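Local coordinates for acetyltransferase, GNAT family (Listeria monocytogenes str. 4b, PDB 2OH1), which is an acetyltransferase of the GNAT family that probably transfers an acetyl group from acetyl-CoA to a substrate not yet identified, at residues S119-M124 / V156-Q161; F127-G132 / P138-D143; F160-K165 / Y170-E175. All blocks are in the same frame, centred on the assembly; numbering follows the deposited sequence.

In the fold
The chain first lays down the sheet strands up to 77-84, then the beta-alpha-beta unit of strand 103-111, helix 120-134 and strand 139-145, from which the contacts spread. Contact 1 opens at the N-terminal turn of that helix and closes at the turn after the C-terminal end of helix 149-157. Contact 2 is nested inside that loop and packs the later part of helix 120-134 on strand 139-145. Contact 3 begins where contact 1 ends, sharing Phe-160 and Gln-161, and closes the C-terminal hairpin at the sheet's edge. Lys-174 ties all three together: its NZ bonds Tyr-158 O of contact 1 and forms a salt bridge with Glu-129 of contact 2.

Contact 1. Residues S119-M124 / V156-Q161. With EDO (1,2-ethanediol), chain G.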
loop_
_atom_site.group_PDB
_atom_site.type_symbol
_atom_site.label_atom_id
_atom_site.label_comp_id
_atom_site.label_asym_id
_atom_site.label_seq_id
_atom_site.Cartn_x
_atom_site.Cartn_y
_atom_site.Cartn_z
ATOM N N SER A 119 9.241 -3.794 10.207
ATOM C CA SER A 119 7.774 -3.568 10.091
ATOM C C SER A 119 7.470 -2.127 9.696
ATOM O O SER A 119 6.533 -1.455 10.187
ATOM C CB SER A 119 7.024 -4.015 11.358
ATOM O OG SER A 119 7.130 -5.431 11.527
ATOM N N LEU A 120 8.303 -1.561 8.811
ATOM C CA LEU A 120 7.999 -0.249 8.292
ATOM C C LEU A 120 6.602 -0.204 7.622
ATOM O O LEU A 120 5.925 0.813 7.723
ATOM C CB LEU A 120 9.138 0.193 7.336
ATOM C CG LEU A 120 9.020 1.608 6.766
ATOM C CD1 LEU A 120 9.122 2.627 7.856
ATOM C CD2 LEU A 120 10.105 1.835 5.647
ATOM N N SER A 121 6.191 -1.317 7.006
ATOM C CA SER A 121 4.885 -1.383 6.342
ATOM C C SER A 121 3.772 -1.112 7.346
ATOM O O SER A 121 2.768 -0.562 6.955
ATOM C CB SER A 121 4.690 -2.736 5.630
ATOM O OG SER A 121 4.875 -3.794 6.539
ATOM N N LYS A 122 3.931 -1.512 8.604
ATOM C CA LYS A 122 2.876 -1.282 9.607
ATOM C C LYS A 122 2.675 0.214 9.781
ATOM O O LYS A 122 1.556 0.705 9.867
ATOM C CB LYS A 122 3.258 -1.898 10.941
ATOM C CG LYS A 122 2.190 -1.731 12.024
ATOM C CD LYS A 122 2.604 -2.398 13.306
ATOM C CE LYS A 122 1.417 -2.660 14.239
ATOM N NZ LYS A 122 1.886 -3.184 15.553
ATOM N N GLN A 123 3.767 0.967 9.831
ATOM C CA GLN A 123 3.700 2.396 10.010
ATOM C C GLN A 123 3.243 3.103 8.732
ATOM O O GLN A 123 2.620 4.168 8.804
ATOM C CB GLN A 123 5.043 2.985 10.468
ATOM C CG GLN A 123 5.625 2.368 11.720
ATOM C CD GLN A 123 4.615 2.283 12.855
ATOM O OE1 GLN A 123 3.892 3.233 13.113
ATOM N NE2 GLN A 123 4.549 1.127 13.513
HETATM N N MSE A 124 3.599 2.557 7.560
HETATM C CA MSE A 124 3.101 3.093 6.294
HETATM C C MSE A 124 1.568 2.991 6.244
HETATM O O MSE A 124 0.860 3.949 5.948
HETATM C CB MSE A 124 3.755 2.396 5.118
HETATM C CG MSE A 124 5.218 2.673 5.127
HETATM SE SE MSE A 124 6.348 1.601 4.008
HETATM C CE MSE A 124 5.564 2.213 2.519
ATOM N N VAL A 156 -3.536 -9.512 9.127
ATOM C CA VAL A 156 -4.300 -9.794 10.348
ATOM C C VAL A 156 -3.586 -9.213 11.582
ATOM O O VAL A 156 -4.194 -8.591 12.444
ATOM C CB VAL A 156 -4.559 -11.310 10.468
ATOM C CG1 VAL A 156 -5.189 -11.679 11.873
ATOM C CG2 VAL A 156 -5.359 -11.783 9.241
ATOM N N ARG A 157 -2.287 -9.422 11.657
ATOM C CA ARG A 157 -1.463 -8.921 12.763
ATOM C C ARG A 157 -1.561 -7.397 12.857
ATOM O O ARG A 157 -1.581 -6.845 13.960
ATOM C CB ARG A 157 -0.024 -9.324 12.534
ATOM C CG ARG A 157 0.851 -9.112 13.716
ATOM C CD ARG A 157 2.115 -9.920 13.581
ATOM N NE ARG A 157 2.942 -9.412 12.498
ATOM C CZ ARG A 157 3.256 -10.089 11.392
ATOM N NH1 ARG A 157 2.833 -11.330 11.193
ATOM N NH2 ARG A 157 4.031 -9.512 10.482
ATOM N N TYR A 158 -1.652 -6.737 11.712
ATOM C CA TYR A 158 -1.809 -5.279 11.652
ATOM C C TYR A 158 -3.232 -4.776 11.922
ATOM O O TYR A 158 -3.496 -3.580 11.816
ATOM C CB TYR A 158 -1.345 -4.740 10.301
ATOM C CG TYR A 158 0.141 -4.844 9.965
ATOM C CD1 TYR A 158 1.120 -5.289 10.863
ATOM C CD2 TYR A 158 0.576 -4.359 8.722
ATOM C CE1 TYR A 158 2.478 -5.329 10.479
ATOM C CE2 TYR A 158 1.889 -4.395 8.358
ATOM C CZ TYR A 158 2.831 -4.866 9.221
ATOM O OH TYR A 158 4.158 -4.868 8.845
ATOM N N GLY A 159 -4.166 -5.670 12.261
ATOM C CA GLY A 159 -5.489 -5.282 12.697
ATOM C C GLY A 159 -6.573 -5.236 11.639
ATOM O O GLY A 159 -7.653 -4.752 11.917
ATOM N N PHE A 160 -6.296 -5.743 10.446
ATOM C CA PHE A 160 -7.311 -5.822 9.432
ATOM C C PHE A 160 -8.239 -6.992 9.680
ATOM O O PHE A 160 -7.819 -8.029 10.173
ATOM C CB PHE A 160 -6.686 -5.953 8.052
ATOM C CG PHE A 160 -6.125 -4.692 7.534
ATOM C CD1 PHE A 160 -4.855 -4.257 7.943
ATOM C CD2 PHE A 160 -6.870 -3.902 6.675
ATOM C CE1 PHE A 160 -4.356 -3.063 7.446
ATOM C CE2 PHE A 160 -6.360 -2.706 6.194
ATOM C CZ PHE A 160 -5.122 -2.304 6.587
ATOM N N GLN A 161 -9.515 -6.772 9.382
ATOM C CA GLN A 161 -10.552 -7.808 9.465
ATOM C C GLN A 161 -10.783 -8.475 8.122
ATOM O O GLN A 161 -11.061 -7.841 7.111
ATOM C CB GLN A 161 -11.885 -7.252 9.985
ATOM C CG GLN A 161 -13.014 -8.304 10.132
ATOM C CD GLN A 161 -12.644 -9.510 11.008
ATOM O OE1 GLN A 161 -12.764 -10.665 10.582
ATOM N NE2 GLN A 161 -12.206 -9.243 12.222
HETATM C C1 EDO G . 4.417 -6.655 13.505
HETATM O O1 EDO G . 5.726 -6.086 13.685
HETATM C C2 EDO G . 3.359 -5.637 13.928
HETATM O O2 EDO G . 2.273 -6.146 14.715
HETATM O O HOH W 1 5.540 -6.785 9.769
#
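The backbones come nearest at Lys-122 and Tyr-158, whose CA atoms lie 6.5 Å apart, where the first turn of helix 120-134 faces the chain leaving helix 149-157. Gly-159, at a positive phi of 95°, closes the latter helix in a Schellman motif, and the Tyr-158 side chain reaches from this turn across to the other helix. Its ring lies under the Lys-122 methylene: CB stands 3.7 Å from the Tyr-158 ring centroid, a CH-pi contact over the face. With CG anti to the backbone N (chi1 -178°), the rest of the lysine runs past the CD1-CE1 side of the ring. At the phenol end, Ser-121 OG lies at the edge of the ring, in its plane, and is hydrogen-bonded to Tyr-158 OH at 2.6 Å. In GNAT enzymes the N-terminal turn of the helix after the central strand usually holds the pyrophosphate of acetyl-CoA. An unidentified molecule, probably from the crystallisation liquor, is hydrogen-bonded there to Ser-119 N and Ser-121 OG, and such molecules often mark pockets. A water accepts from Arg-157 NH2 at 3.2 Å and also bonds Ser-119 OG and Tyr-158 OH, so two partners grip the phenol oxygen. Beside it, Ser-119 OG bonds O1 of a 1,2-ethanediol at 2.7 Å, likewise probably from the crystallisation liquor, whose C1 approaches the edge of the Arg-157 guanidinium, 3.3 Å from NE.

Contact 2. Residues F127-G132 / P138-D143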
loop_
_atom_site.group_PDB
_atom_site.type_symbol
_atom_site.label_atom_id
_atom_site.label_comp_id
_atom_site.label_asym_id
_atom_site.label_seq_id
_atom_site.Cartn_x
_atom_site.Cartn_y
_atom_site.Cartn_z
ATOM N N PHE A 127 -0.124 5.432 8.587
ATOM C CA PHE A 127 -0.239 6.755 8.003
ATOM C C PHE A 127 -1.529 6.886 7.124
ATOM O O PHE A 127 -2.232 7.892 7.177
ATOM C CB PHE A 127 1.053 7.099 7.220
ATOM C CG PHE A 127 0.984 8.363 6.504
ATOM C CD1 PHE A 127 1.205 9.559 7.172
ATOM C CD2 PHE A 127 0.627 8.396 5.169
ATOM C CE1 PHE A 127 1.114 10.771 6.475
ATOM C CE2 PHE A 127 0.560 9.581 4.473
ATOM C CZ PHE A 127 0.788 10.765 5.108
ATOM N N ALA A 128 -1.826 5.850 6.348
ATOM C CA ALA A 128 -3.040 5.815 5.517
ATOM C C ALA A 128 -4.289 5.891 6.438
ATOM O O ALA A 128 -5.274 6.559 6.086
ATOM C CB ALA A 128 -3.071 4.558 4.597
ATOM N N GLU A 129 -4.259 5.130 7.539
ATOM C CA GLU A 129 -5.329 5.145 8.547
ATOM C C GLU A 129 -5.547 6.563 9.043
ATOM O O GLU A 129 -6.678 7.052 9.054
ATOM C CB GLU A 129 -5.021 4.217 9.704
ATOM C CG GLU A 129 -4.922 2.732 9.319
ATOM C CD GLU A 129 -4.447 1.859 10.487
ATOM O OE1 GLU A 129 -4.837 2.133 11.636
ATOM O OE2 GLU A 129 -3.728 0.854 10.231
ATOM N N LYS A 130 -4.463 7.231 9.418
ATOM C CA LYS A 130 -4.524 8.644 9.884
ATOM C C LYS A 130 -5.081 9.581 8.823
ATOM O O LYS A 130 -5.922 10.407 9.149
ATOM C CB LYS A 130 -3.166 9.115 10.367
ATOM C CG LYS A 130 -2.783 8.515 11.674
ATOM C CD LYS A 130 -1.302 8.827 12.059
ATOM C CE LYS A 130 -1.139 9.019 13.567
ATOM N N LEU A 131 -4.686 9.420 7.570
ATOM C CA LEU A 131 -5.200 10.191 6.490
ATOM C C LEU A 131 -6.730 9.960 6.328
ATOM O O LEU A 131 -7.510 10.893 6.185
ATOM C CB LEU A 131 -4.453 9.886 5.176
ATOM C CG LEU A 131 -4.954 10.596 3.941
ATOM C CD1 LEU A 131 -4.778 12.116 4.118
ATOM C CD2 LEU A 131 -4.283 10.104 2.661
ATOM N N GLY A 132 -7.156 8.706 6.370
ATOM C CA GLY A 132 -8.570 8.405 6.209
ATOM C C GLY A 132 -9.372 9.007 7.344
ATOM O O GLY A 132 -10.486 9.510 7.126
ATOM N N PRO A 138 -14.404 5.963 6.246
ATOM C CA PRO A 138 -14.633 4.955 7.299
ATOM C C PRO A 138 -13.791 3.664 7.264
ATOM O O PRO A 138 -13.727 2.973 8.274
ATOM C CB PRO A 138 -16.116 4.598 7.122
ATOM C CG PRO A 138 -16.419 4.913 5.706
ATOM C CD PRO A 138 -15.561 6.067 5.324
ATOM N N PHE A 139 -13.154 3.351 6.116
ATOM C CA PHE A 139 -12.424 2.105 5.964
ATOM C C PHE A 139 -11.138 2.287 5.162
ATOM O O PHE A 139 -11.084 3.094 4.218
ATOM C CB PHE A 139 -13.235 1.065 5.188
ATOM C CG PHE A 139 -14.590 0.753 5.770
ATOM C CD1 PHE A 139 -14.702 -0.054 6.884
ATOM C CD2 PHE A 139 -15.730 1.255 5.181
ATOM C CE1 PHE A 139 -15.968 -0.342 7.428
ATOM C CE2 PHE A 139 -16.986 0.950 5.705
ATOM C CZ PHE A 139 -17.086 0.167 6.822
ATOM N N ILE A 140 -10.127 1.505 5.524
ATOM C CA ILE A 140 -8.988 1.221 4.654
ATOM C C ILE A 140 -9.175 -0.249 4.254
ATOM O O ILE A 140 -9.474 -1.098 5.114
ATOM C CB ILE A 140 -7.576 1.337 5.353
ATOM C CG1 ILE A 140 -7.294 2.702 5.972
ATOM C CG2 ILE A 140 -6.421 0.946 4.379
ATOM C CD1 ILE A 140 -7.493 3.880 5.019
ATOM N N ARG A 141 -8.978 -0.531 2.968
ATOM C CA ARG A 141 -9.225 -1.849 2.378
ATOM C C ARG A 141 -8.057 -2.312 1.574
ATOM O O ARG A 141 -7.299 -1.511 1.026
ATOM C CB ARG A 141 -10.476 -1.833 1.511
ATOM C CG ARG A 141 -11.743 -1.675 2.389
ATOM C CD ARG A 141 -12.973 -1.539 1.533
ATOM N NE ARG A 141 -14.186 -1.629 2.342
ATOM C CZ ARG A 141 -15.378 -1.316 1.925
ATOM N NH1 ARG A 141 -15.555 -0.808 0.724
ATOM N NH2 ARG A 141 -16.403 -1.450 2.768
ATOM N N LEU A 142 -7.916 -3.620 1.528
ATOM C CA LEU A 142 -6.924 -4.205 0.633
ATOM C C LEU A 142 -7.292 -5.663 0.329
ATOM O O LEU A 142 -8.188 -6.222 0.930
ATOM C CB LEU A 142 -5.535 -4.107 1.214
ATOM C CG LEU A 142 -5.384 -4.845 2.543
ATOM C CD1 LEU A 142 -5.049 -6.342 2.327
ATOM C CD2 LEU A 142 -4.381 -4.150 3.434
ATOM N N ASP A 143 -6.644 -6.209 -0.703
ATOM C CA ASP A 143 -6.830 -7.615 -1.075
ATOM C C ASP A 143 -5.475 -8.336 -1.049
ATOM O O ASP A 143 -4.427 -7.714 -1.124
ATOM C CB ASP A 143 -7.546 -7.695 -2.417
ATOM C CG ASP A 143 -6.820 -7.003 -3.569
ATOM O OD1 ASP A 143 -5.641 -7.331 -3.859
ATOM O OD2 ASP A 143 -7.445 -6.156 -4.299
#
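Ile-140 meets Ala-128 and Glu-129 without any ring between them; the flat group close by, the Phe-139 ring, lies across the strand and carries Arg-141 NH2 over one face, 3.6 Å above its plane and displaced toward the rim. The contact belongs to a beta-alpha-beta crossover, in which helix 120-134 links the parallel neighbouring strands 103-111 and 139-145. Ile-140 turns to the helix, while Phe-139 and Arg-141 turn from it. Arg-141 is a buried residue, and its guanidinium is satisfied by a salt bridge to Asp-101 and hydrogen bonds to Gln-173, Leu-98 and Tyr-105. On the helix side, the Glu-129 and Ile-140 side chains cross at about a right angle, with Glu-129 CG 4.1 Å from Ile-140 CG1. That CG is where the glutamate touches the isoleucine, and its carboxylate runs on so that OE2 forms a salt bridge with Lys-174 NZ of the adjoining strand. Ile-140 CG1 is anti to the carbonyl carbon (chi1 -58°), and a further bend (chi2 -53°) brings CD1 under the helix backbone. There CD1 is 4.8 Å from CA of Gly-132, a glycine on the strand-facing side of the helix, and 4.5 Å from Ala-128 CB. Nearer still is Ala-128 O, which receives the helical bond from Gly-132 N at 2.9 Å while Ile-140 CD1 rests 3.6 Å away from that oxygen.

Contact 3. Residues F160-K165 / Y170-E175; sequences FQFSGK and YLYQKE
Phe-160, Leu-171 and Tyr-172 have the largest areas buried in this antiparallel beta hairpin, the C-terminal one of the GNAT sheet, whose strands 161-165 and 170-175 run at 143° to each other. Phe-160, just ahead of its strand, tucks its ring under the opposite one. Lys-174 CB sits over one ring face, 4.1 Å from the Phe-160 centroid, in a CH-pi contact, and the two side chains cross at about a right angle. Phe-160 CB also abuts Tyr-172 CB at 3.8 Å.

Tyr-172 is paired with Phe-162 without direct backbone bonds. A chi1 of -66° sends its ring along the Phe-162 backbone, CD1 3.7 Å from Phe-162 N, and its hydroxyl goes on to bond Asn-152 of helix 149-157. Leu-171 contributes mainly backbone hydrogen bonds, while its side chain turns to helix 89-95 and lays CD1 along the Gly-164 and Lys-165 backbone. Leu-171 O accepts from Ser-163 N at 2.7 Å, whereas its N donates to Gly-164 O, so two residues of one strand stand against one of the other. This is a beta bulge, confirmed by the pairing of Phe-162 with Tyr-172 before it and Lys-165 with Tyr-170 after it.

Before the bulge, Gln-161 O takes two hydrogen bonds from opposite faces of its carbonyl plane, from Gln-173 N at 2.9 Å and from Ser-163 OG. On the face bearing Tyr-172, Phe-162 turns its edge to the face of Tyr-170 in an offset T-shaped pair, planes at 84°, with Phe-162 CE1 3.6 Å from Tyr-170 CD1.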
loop_
_atom_site.group_PDB
_atom_site.type_symbol
_atom_site.label_atom_id
_atom_site.label_comp_id
_atom_site.label_asym_id
_atom_site.label_seq_id
_atom_site.Cartn_x
_atom_site.Cartn_y
_atom_site.Cartn_z
ATOM N N PHE A 160 -6.296 -5.743 10.446
ATOM C CA PHE A 160 -7.311 -5.822 9.432
ATOM C C PHE A 160 -8.239 -6.992 9.680
ATOM O O PHE A 160 -7.819 -8.029 10.173
ATOM C CB PHE A 160 -6.686 -5.953 8.052
ATOM C CG PHE A 160 -6.125 -4.692 7.534
ATOM C CD1 PHE A 160 -4.855 -4.257 7.943
ATOM C CD2 PHE A 160 -6.870 -3.902 6.675
ATOM C CE1 PHE A 160 -4.356 -3.063 7.446
ATOM C CE2 PHE A 160 -6.360 -2.706 6.194
ATOM C CZ PHE A 160 -5.122 -2.304 6.587
ATOM N N GLN A 161 -9.515 -6.772 9.382
ATOM C CA GLN A 161 -10.552 -7.808 9.465
ATOM C C GLN A 161 -10.783 -8.475 8.122
ATOM O O GLN A 161 -11.061 -7.841 7.111
ATOM C CB GLN A 161 -11.885 -7.252 9.985
ATOM C CG GLN A 161 -13.014 -8.304 10.132
ATOM C CD GLN A 161 -12.644 -9.510 11.008
ATOM O OE1 GLN A 161 -12.764 -10.665 10.582
ATOM N NE2 GLN A 161 -12.206 -9.243 12.222
ATOM N N PHE A 162 -10.683 -9.797 8.127
ATOM C CA PHE A 162 -11.074 -10.594 7.026
ATOM C C PHE A 162 -12.557 -10.400 6.670
ATOM O O PHE A 162 -13.442 -10.468 7.537
ATOM C CB PHE A 162 -10.853 -12.066 7.368
ATOM C CG PHE A 162 -11.352 -13.001 6.313
ATOM C CD1 PHE A 162 -10.732 -13.046 5.049
ATOM C CD2 PHE A 162 -12.431 -13.853 6.538
ATOM C CE1 PHE A 162 -11.177 -13.917 4.082
ATOM C CE2 PHE A 162 -12.864 -14.720 5.531
ATOM C CZ PHE A 162 -12.238 -14.754 4.319
ATOM N N SER A 163 -12.783 -10.086 5.406
ATOM C CA SER A 163 -14.098 -9.664 4.906
ATOM C C SER A 163 -14.634 -10.457 3.738
ATOM O O SER A 163 -15.705 -10.132 3.227
ATOM C CB SER A 163 -14.027 -8.181 4.520
ATOM O OG SER A 163 -13.703 -7.429 5.675
ATOM N N GLY A 164 -13.964 -11.513 3.325
ATOM C CA GLY A 164 -14.490 -12.419 2.303
ATOM C C GLY A 164 -13.449 -12.768 1.273
ATOM O O GLY A 164 -12.260 -12.488 1.452
ATOM N N LYS A 165 -13.903 -13.375 0.169
ATOM C CA LYS A 165 -12.970 -13.894 -0.829
ATOM C C LYS A 165 -13.589 -13.784 -2.216
ATOM O O LYS A 165 -14.819 -13.932 -2.344
ATOM C CB LYS A 165 -12.567 -15.336 -0.513
ATOM C CG LYS A 165 -13.573 -16.344 -0.875
ATOM C CD LYS A 165 -13.163 -17.772 -0.452
ATOM C CE LYS A 165 -11.952 -18.277 -1.198
ATOM N NZ LYS A 165 -11.974 -19.788 -1.199
ATOM N N TYR A 170 -8.232 -12.886 -0.809
ATOM C CA TYR A 170 -8.948 -12.577 0.437
ATOM C C TYR A 170 -9.048 -11.039 0.565
ATOM O O TYR A 170 -8.139 -10.299 0.207
ATOM C CB TYR A 170 -8.219 -13.152 1.633
ATOM C CG TYR A 170 -8.163 -14.648 1.681
ATOM C CD1 TYR A 170 -9.291 -15.424 1.425
ATOM C CD2 TYR A 170 -7.010 -15.284 2.072
ATOM C CE1 TYR A 170 -9.237 -16.806 1.538
ATOM C CE2 TYR A 170 -6.929 -16.631 2.192
ATOM C CZ TYR A 170 -8.039 -17.420 1.926
ATOM O OH TYR A 170 -7.951 -18.796 2.051
ATOM N N LEU A 171 -10.171 -10.584 1.085
ATOM C CA LEU A 171 -10.453 -9.174 1.247
ATOM C C LEU A 171 -10.377 -8.810 2.734
ATOM O O LEU A 171 -10.964 -9.489 3.568
ATOM C CB LEU A 171 -11.863 -8.861 0.722
ATOM C CG LEU A 171 -12.072 -8.759 -0.794
ATOM C CD1 LEU A 171 -11.727 -10.050 -1.572
ATOM C CD2 LEU A 171 -13.494 -8.333 -1.039
ATOM N N TYR A 172 -9.718 -7.681 3.026
ATOM C CA TYR A 172 -9.488 -7.211 4.396
ATOM C C TYR A 172 -9.882 -5.762 4.493
ATOM O O TYR A 172 -9.633 -4.962 3.608
ATOM C CB TYR A 172 -8.022 -7.327 4.774
ATOM C CG TYR A 172 -7.536 -8.766 4.858
ATOM C CD1 TYR A 172 -7.643 -9.482 6.026
ATOM C CD2 TYR A 172 -6.900 -9.379 3.774
ATOM C CE1 TYR A 172 -7.212 -10.800 6.107
ATOM C CE2 TYR A 172 -6.480 -10.682 3.851
ATOM C CZ TYR A 172 -6.627 -11.385 5.014
ATOM O OH TYR A 172 -6.155 -12.673 5.109
ATOM N N GLN A 173 -10.445 -5.393 5.631
ATOM C CA GLN A 173 -10.714 -3.984 5.923
ATOM C C GLN A 173 -10.493 -3.650 7.361
ATOM O O GLN A 173 -10.624 -4.492 8.235
ATOM C CB GLN A 173 -12.106 -3.578 5.491
ATOM C CG GLN A 173 -13.234 -4.038 6.280
ATOM C CD GLN A 173 -14.625 -3.498 5.814
ATOM O OE1 GLN A 173 -14.797 -2.864 4.769
ATOM N NE2 GLN A 173 -15.631 -3.837 6.591
ATOM N N LYS A 174 -10.124 -2.403 7.554
ATOM C CA LYS A 174 -9.958 -1.875 8.883
ATOM C C LYS A 174 -10.910 -0.693 9.017
ATOM O O LYS A 174 -10.827 0.265 8.252
ATOM C CB LYS A 174 -8.522 -1.471 9.119
ATOM C CG LYS A 174 -8.274 -1.079 10.552
ATOM C CD LYS A 174 -6.902 -0.560 10.860
ATOM C CE LYS A 174 -5.891 -1.602 10.970
ATOM N NZ LYS A 174 -4.769 -1.165 11.869
ATOM N N GLU A 175 -11.763 -0.708 10.032
ATOM C CA GLU A 175 -12.645 0.406 10.257
ATOM C C GLU A 175 -11.852 1.505 10.957
ATOM O O GLU A 175 -11.066 1.260 11.876
ATOM C CB GLU A 175 -13.862 -0.039 11.070
ATOM C CG GLU A 175 -15.075 0.910 10.893
ATOM C CD GLU A 175 -16.429 0.263 11.295
ATOM O OE1 GLU A 175 -16.404 -0.826 11.926
ATOM O OE2 GLU A 175 -17.493 0.866 10.980
#